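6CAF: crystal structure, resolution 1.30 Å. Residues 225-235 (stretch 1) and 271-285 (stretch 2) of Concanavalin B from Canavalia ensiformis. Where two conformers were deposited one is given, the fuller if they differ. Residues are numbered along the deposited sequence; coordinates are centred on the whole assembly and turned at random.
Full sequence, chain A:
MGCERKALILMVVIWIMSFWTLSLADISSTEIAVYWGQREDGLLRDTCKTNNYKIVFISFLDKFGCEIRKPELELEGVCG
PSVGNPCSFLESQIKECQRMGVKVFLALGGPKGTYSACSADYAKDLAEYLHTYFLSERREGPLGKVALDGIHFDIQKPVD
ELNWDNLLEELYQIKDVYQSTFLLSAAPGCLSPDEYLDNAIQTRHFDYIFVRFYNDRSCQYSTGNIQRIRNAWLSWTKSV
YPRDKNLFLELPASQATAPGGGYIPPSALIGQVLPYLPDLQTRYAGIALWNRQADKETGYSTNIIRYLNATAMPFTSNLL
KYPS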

# COMPACT_ATOMS: atom_id res chain seq x y z
N ASN A 225 -25.92 -2.53 0.49
CA ASN A 225 -25.53 -3.90 0.72
C ASN A 225 -24.12 -4.01 1.24
O ASN A 225 -23.16 -3.91 0.49
CB ASN A 225 -25.73 -4.75 -0.53
CG ASN A 225 -25.61 -6.25 -0.25
OD1 ASN A 225 -25.41 -6.67 0.91
ND2 ASN A 225 -25.74 -7.06 -1.29
N ILE A 226 -24.02 -4.26 2.53
CA ILE A 226 -22.75 -4.42 3.17
C ILE A 226 -22.41 -5.86 3.45
O ILE A 226 -21.36 -6.14 4.01
CB ILE A 226 -22.61 -3.62 4.47
CG1 ILE A 226 -23.51 -4.14 5.58
CG2 ILE A 226 -22.86 -2.15 4.23
CD1 ILE A 226 -22.97 -3.79 6.95
N GLN A 227 -23.28 -6.80 3.05
CA GLN A 227 -23.03 -8.17 3.50
C GLN A 227 -21.78 -8.78 2.89
O GLN A 227 -21.04 -9.50 3.58
CB GLN A 227 -24.23 -9.05 3.23
CG GLN A 227 -25.35 -8.75 4.24
CD GLN A 227 -24.92 -9.13 5.66
OE1 GLN A 227 -24.29 -10.19 5.86
NE2 GLN A 227 -25.12 -8.22 6.63
N ARG A 228 -21.53 -8.51 1.61
CA ARG A 228 -20.37 -9.12 0.96
C ARG A 228 -19.06 -8.56 1.51
O ARG A 228 -18.11 -9.31 1.73
CB ARG A 228 -20.46 -9.00 -0.55
CG ARG A 228 -21.50 -9.92 -1.16
CD ARG A 228 -21.99 -9.42 -2.50
NE ARG A 228 -22.84 -10.39 -3.19
CZ ARG A 228 -24.13 -10.60 -2.91
NH1 ARG A 228 -24.80 -11.48 -3.63
NH2 ARG A 228 -24.75 -9.94 -1.93
N ILE A 229 -19.01 -7.24 1.74
CA ILE A 229 -17.78 -6.66 2.25
C ILE A 229 -17.58 -7.06 3.72
O ILE A 229 -16.46 -7.37 4.13
CB ILE A 229 -17.71 -5.13 2.04
CG1 ILE A 229 -16.32 -4.63 2.38
CG2 ILE A 229 -18.80 -4.37 2.79
CD1 ILE A 229 -16.08 -3.20 2.00
N ARG A 230 -18.66 -7.10 4.51
CA ARG A 230 -18.52 -7.53 5.90
C ARG A 230 -18.02 -8.96 5.97
O ARG A 230 -17.16 -9.31 6.79
CB ARG A 230 -19.85 -7.42 6.62
CG ARG A 230 -19.81 -7.72 8.07
CD ARG A 230 -21.17 -7.50 8.73
NE ARG A 230 -21.07 -7.61 10.17
CZ ARG A 230 -21.16 -8.73 10.83
NH1 ARG A 230 -21.39 -9.86 10.19
NH2 ARG A 230 -20.99 -8.72 12.13
N ASN A 231 -18.59 -9.81 5.12
CA ASN A 231 -18.19 -11.21 5.09
C ASN A 231 -16.74 -11.38 4.65
O ASN A 231 -16.02 -12.23 5.19
CB ASN A 231 -19.12 -11.99 4.19
CG ASN A 231 -18.77 -13.43 4.23
OD1 ASN A 231 -18.95 -14.09 5.25
ND2 ASN A 231 -18.26 -13.93 3.12
N ALA A 232 -16.33 -10.60 3.66
CA ALA A 232 -14.96 -10.68 3.19
C ALA A 232 -14.01 -10.21 4.29
O ALA A 232 -12.95 -10.82 4.50
CB ALA A 232 -14.80 -9.90 1.89
N TRP A 233 -14.35 -9.12 4.97
CA TRP A 233 -13.54 -8.69 6.10
C TRP A 233 -13.41 -9.82 7.11
O TRP A 233 -12.31 -10.13 7.57
CB TRP A 233 -14.16 -7.45 6.75
CG TRP A 233 -13.44 -6.98 7.94
CD1 TRP A 233 -13.62 -7.41 9.20
CD2 TRP A 233 -12.34 -6.06 7.98
NE1 TRP A 233 -12.75 -6.78 10.05
CE2 TRP A 233 -11.95 -5.95 9.32
CE3 TRP A 233 -11.69 -5.30 7.02
CZ2 TRP A 233 -10.91 -5.11 9.73
CZ3 TRP A 233 -10.66 -4.47 7.42
CH2 TRP A 233 -10.30 -4.38 8.76
N LEU A 234 -14.52 -10.44 7.47
CA LEU A 234 -14.48 -11.58 8.36
C LEU A 234 -13.50 -12.65 7.87
O LEU A 234 -12.68 -13.16 8.64
CB LEU A 234 -15.89 -12.17 8.53
CG LEU A 234 -16.01 -13.38 9.43
CD1 LEU A 234 -15.54 -13.08 10.85
CD2 LEU A 234 -17.43 -13.94 9.44
N SER A 235 -13.61 -13.01 6.60
CA SER A 235 -12.70 -14.01 6.05
C SER A 235 -11.25 -13.61 6.24
O SER A 235 -10.40 -14.45 6.58
CB SER A 235 -13.03 -14.22 4.59
OG SER A 235 -14.35 -14.67 4.39
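Stretch 2, residues 271-285: GQVLPYLPDLQTRYA

A helix packed against an irregular segment can satisfy backbone carbonyls that no local repeat would use, and concanavalin B offers a compact example. Stretch 1 enters its helix at Gln227, whose N donates to Asn225 OD1 (3.0 Å), a capping bond. Stretch 2 begins as helix with a wider pi-type turn, passes through a 3-10 segment at Leu274 and Pro275, makes a type II turn from Leu277 to Leu280, runs as helix from Leu280 to Arg283 and enters a strand at Tyr284. The two stretches advance in the same sense: Ile226 lies nearest Val273, Arg230 nearest Leu277 and Leu234 nearest Pro278, with CA atoms 5.7 to 6.6 Å apart.

Two side-chain donors of the helix reach carbonyls just before and within the turn. Arg230, extended with its first three chi angles t, gives a weak bond from NE to Tyr276 O (2.7 Å, but an angle of only 128°); the carbonyl lies near the guanidinium plane, while Pro278 CG covers one face. One helical turn later, Trp233 NE1 donates to Pro278 O at 2.8 Å, so the indole nitrogen is satisfied although its ring is buried. The carbonyl of Pro278 meets the ring edge, and Leu277 lies over one face: Leu277 CB stands 3.8 Å from the centroid of the Trp233 five-membered ring in a CH-pi contact. Farther round the edge, Trp233 CZ2 lies 3.9 Å from Tyr284 CA.

Apolar contacts flank these bonds. Ile226 CG2 meets Val273 CG2 at 4.0 Å and Ile226 CD1 meets Tyr276 CB at 4.0 Å; Leu234 CD1 rests 3.8 Å from Pro278 CB. Pro278 thus serves both as acceptor and as packing surface. Other polar groups look elsewhere: Ser235 OG bonds Asn231 O (3.1 Å) within the helix, and Arg283 NE and NH2 and Tyr284 OH are satisfied elsewhere in the structure.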

# COMPACT_ATOMS: atom_id res chain seq x y z
N GLY A 271 -20.75 5.31 8.64
CA GLY A 271 -21.99 4.95 9.30
C GLY A 271 -22.49 3.54 9.05
O GLY A 271 -23.11 2.93 9.93
N GLN A 272 -22.27 3.03 7.85
CA GLN A 272 -22.85 1.77 7.38
C GLN A 272 -21.87 0.61 7.38
O GLN A 272 -22.31 -0.52 7.39
CB GLN A 272 -23.38 1.87 5.94
CG GLN A 272 -24.51 2.86 5.69
CD GLN A 272 -24.93 2.91 4.22
OE1 GLN A 272 -24.78 1.93 3.45
NE2 GLN A 272 -25.44 4.06 3.81
N VAL A 273 -20.57 0.90 7.25
CA VAL A 273 -19.59 -0.16 7.05
C VAL A 273 -18.70 -0.37 8.26
O VAL A 273 -18.75 -1.43 8.90
CB VAL A 273 -18.75 0.10 5.78
CG1 VAL A 273 -17.68 -0.98 5.61
CG2 VAL A 273 -19.66 0.17 4.56
N LEU A 274 -17.91 0.64 8.63
CA LEU A 274 -16.95 0.45 9.68
C LEU A 274 -17.52 -0.09 11.00
O LEU A 274 -16.89 -0.96 11.63
CB LEU A 274 -16.14 1.72 9.92
CG LEU A 274 -15.25 2.21 8.77
CD1 LEU A 274 -14.52 3.47 9.18
CD2 LEU A 274 -14.26 1.15 8.31
N PRO A 275 -18.68 0.42 11.45
CA PRO A 275 -19.16 -0.06 12.75
C PRO A 275 -19.44 -1.55 12.80
O PRO A 275 -19.53 -2.13 13.89
CB PRO A 275 -20.45 0.74 12.98
CG PRO A 275 -20.25 1.98 12.14
CD PRO A 275 -19.54 1.48 10.93
N TYR A 276 -19.59 -2.14 11.63
CA TYR A 276 -20.06 -3.48 11.50
C TYR A 276 -19.01 -4.47 11.05
O TYR A 276 -19.32 -5.60 10.70
CB TYR A 276 -21.27 -3.49 10.56
CG TYR A 276 -22.39 -2.69 11.10
CD1 TYR A 276 -23.00 -3.05 12.26
CD2 TYR A 276 -22.80 -1.51 10.49
CE1 TYR A 276 -24.05 -2.31 12.77
CE2 TYR A 276 -23.82 -0.74 11.01
CZ TYR A 276 -24.44 -1.15 12.17
OH TYR A 276 -25.46 -0.42 12.71
N LEU A 277 -17.76 -4.06 11.04
CA LEU A 277 -16.69 -4.99 10.67
C LEU A 277 -16.38 -5.92 11.83
O LEU A 277 -16.10 -5.45 12.93
CB LEU A 277 -15.43 -4.21 10.33
CG LEU A 277 -15.52 -3.32 9.10
CD1 LEU A 277 -14.22 -2.57 8.93
CD2 LEU A 277 -15.91 -4.08 7.85
N PRO A 278 -16.41 -7.24 11.60
CA PRO A 278 -16.05 -8.13 12.70
C PRO A 278 -14.67 -7.88 13.27
O PRO A 278 -13.73 -7.66 12.53
CB PRO A 278 -16.16 -9.52 12.07
CG PRO A 278 -17.23 -9.38 11.06
CD PRO A 278 -17.05 -7.98 10.49
N ASP A 279 -14.56 -7.94 14.59
CA ASP A 279 -13.29 -7.69 15.28
C ASP A 279 -12.71 -6.31 14.97
O ASP A 279 -11.50 -6.09 15.06
CB ASP A 279 -12.27 -8.81 15.04
CG ASP A 279 -12.66 -10.11 15.70
OD1 ASP A 279 -13.33 -10.09 16.75
OD2 ASP A 279 -12.26 -11.15 15.17
N LEU A 280 -13.60 -5.36 14.72
CA LEU A 280 -13.24 -3.97 14.55
C LEU A 280 -12.24 -3.51 15.61
O LEU A 280 -11.23 -2.89 15.29
CB LEU A 280 -14.53 -3.13 14.65
CG LEU A 280 -14.42 -1.62 14.71
CD1 LEU A 280 -13.86 -1.15 13.39
CD2 LEU A 280 -15.76 -0.96 14.95
N GLN A 281 -12.53 -3.81 16.87
CA GLN A 281 -11.75 -3.23 17.93
C GLN A 281 -10.34 -3.78 18.07
O GLN A 281 -9.51 -3.15 18.71
CB GLN A 281 -12.50 -3.36 19.27
CG GLN A 281 -13.86 -2.65 19.29
CD GLN A 281 -13.78 -1.17 18.96
OE1 GLN A 281 -12.79 -0.49 19.24
NE2 GLN A 281 -14.86 -0.64 18.38
N THR A 282 -10.07 -4.96 17.51
CA THR A 282 -8.76 -5.54 17.60
C THR A 282 -8.01 -5.65 16.28
O THR A 282 -6.81 -5.74 16.31
CB THR A 282 -8.79 -6.93 18.24
OG1 THR A 282 -9.68 -7.77 17.50
CG2 THR A 282 -9.27 -6.84 19.69
N ARG A 283 -8.70 -5.61 15.14
CA ARG A 283 -8.04 -5.88 13.87
C ARG A 283 -7.98 -4.68 12.94
O ARG A 283 -7.14 -4.65 12.06
CB ARG A 283 -8.69 -7.05 13.14
CG ARG A 283 -8.69 -8.33 13.95
CD ARG A 283 -7.31 -8.82 14.34
NE ARG A 283 -6.43 -8.98 13.20
CZ ARG A 283 -6.43 -10.05 12.41
NH1 ARG A 283 -7.27 -11.06 12.62
NH2 ARG A 283 -5.60 -10.11 11.38
N TYR A 284 -8.93 -3.73 13.07
CA TYR A 284 -9.03 -2.64 12.11
C TYR A 284 -7.99 -1.56 12.40
O TYR A 284 -7.97 -0.96 13.49
CB TYR A 284 -10.42 -2.04 12.16
CG TYR A 284 -10.58 -0.74 11.44
CD1 TYR A 284 -10.68 -0.67 10.07
CD2 TYR A 284 -10.62 0.45 12.14
CE1 TYR A 284 -10.80 0.54 9.41
CE2 TYR A 284 -10.74 1.66 11.50
CZ TYR A 284 -10.85 1.71 10.15
OH TYR A 284 -10.97 2.90 9.48
N ALA A 285 -7.15 -1.28 11.39
CA ALA A 285 -6.14 -0.26 11.49
C ALA A 285 -6.47 1.02 10.74
O ALA A 285 -5.94 2.10 11.05
CB ALA A 285 -4.81 -0.81 10.98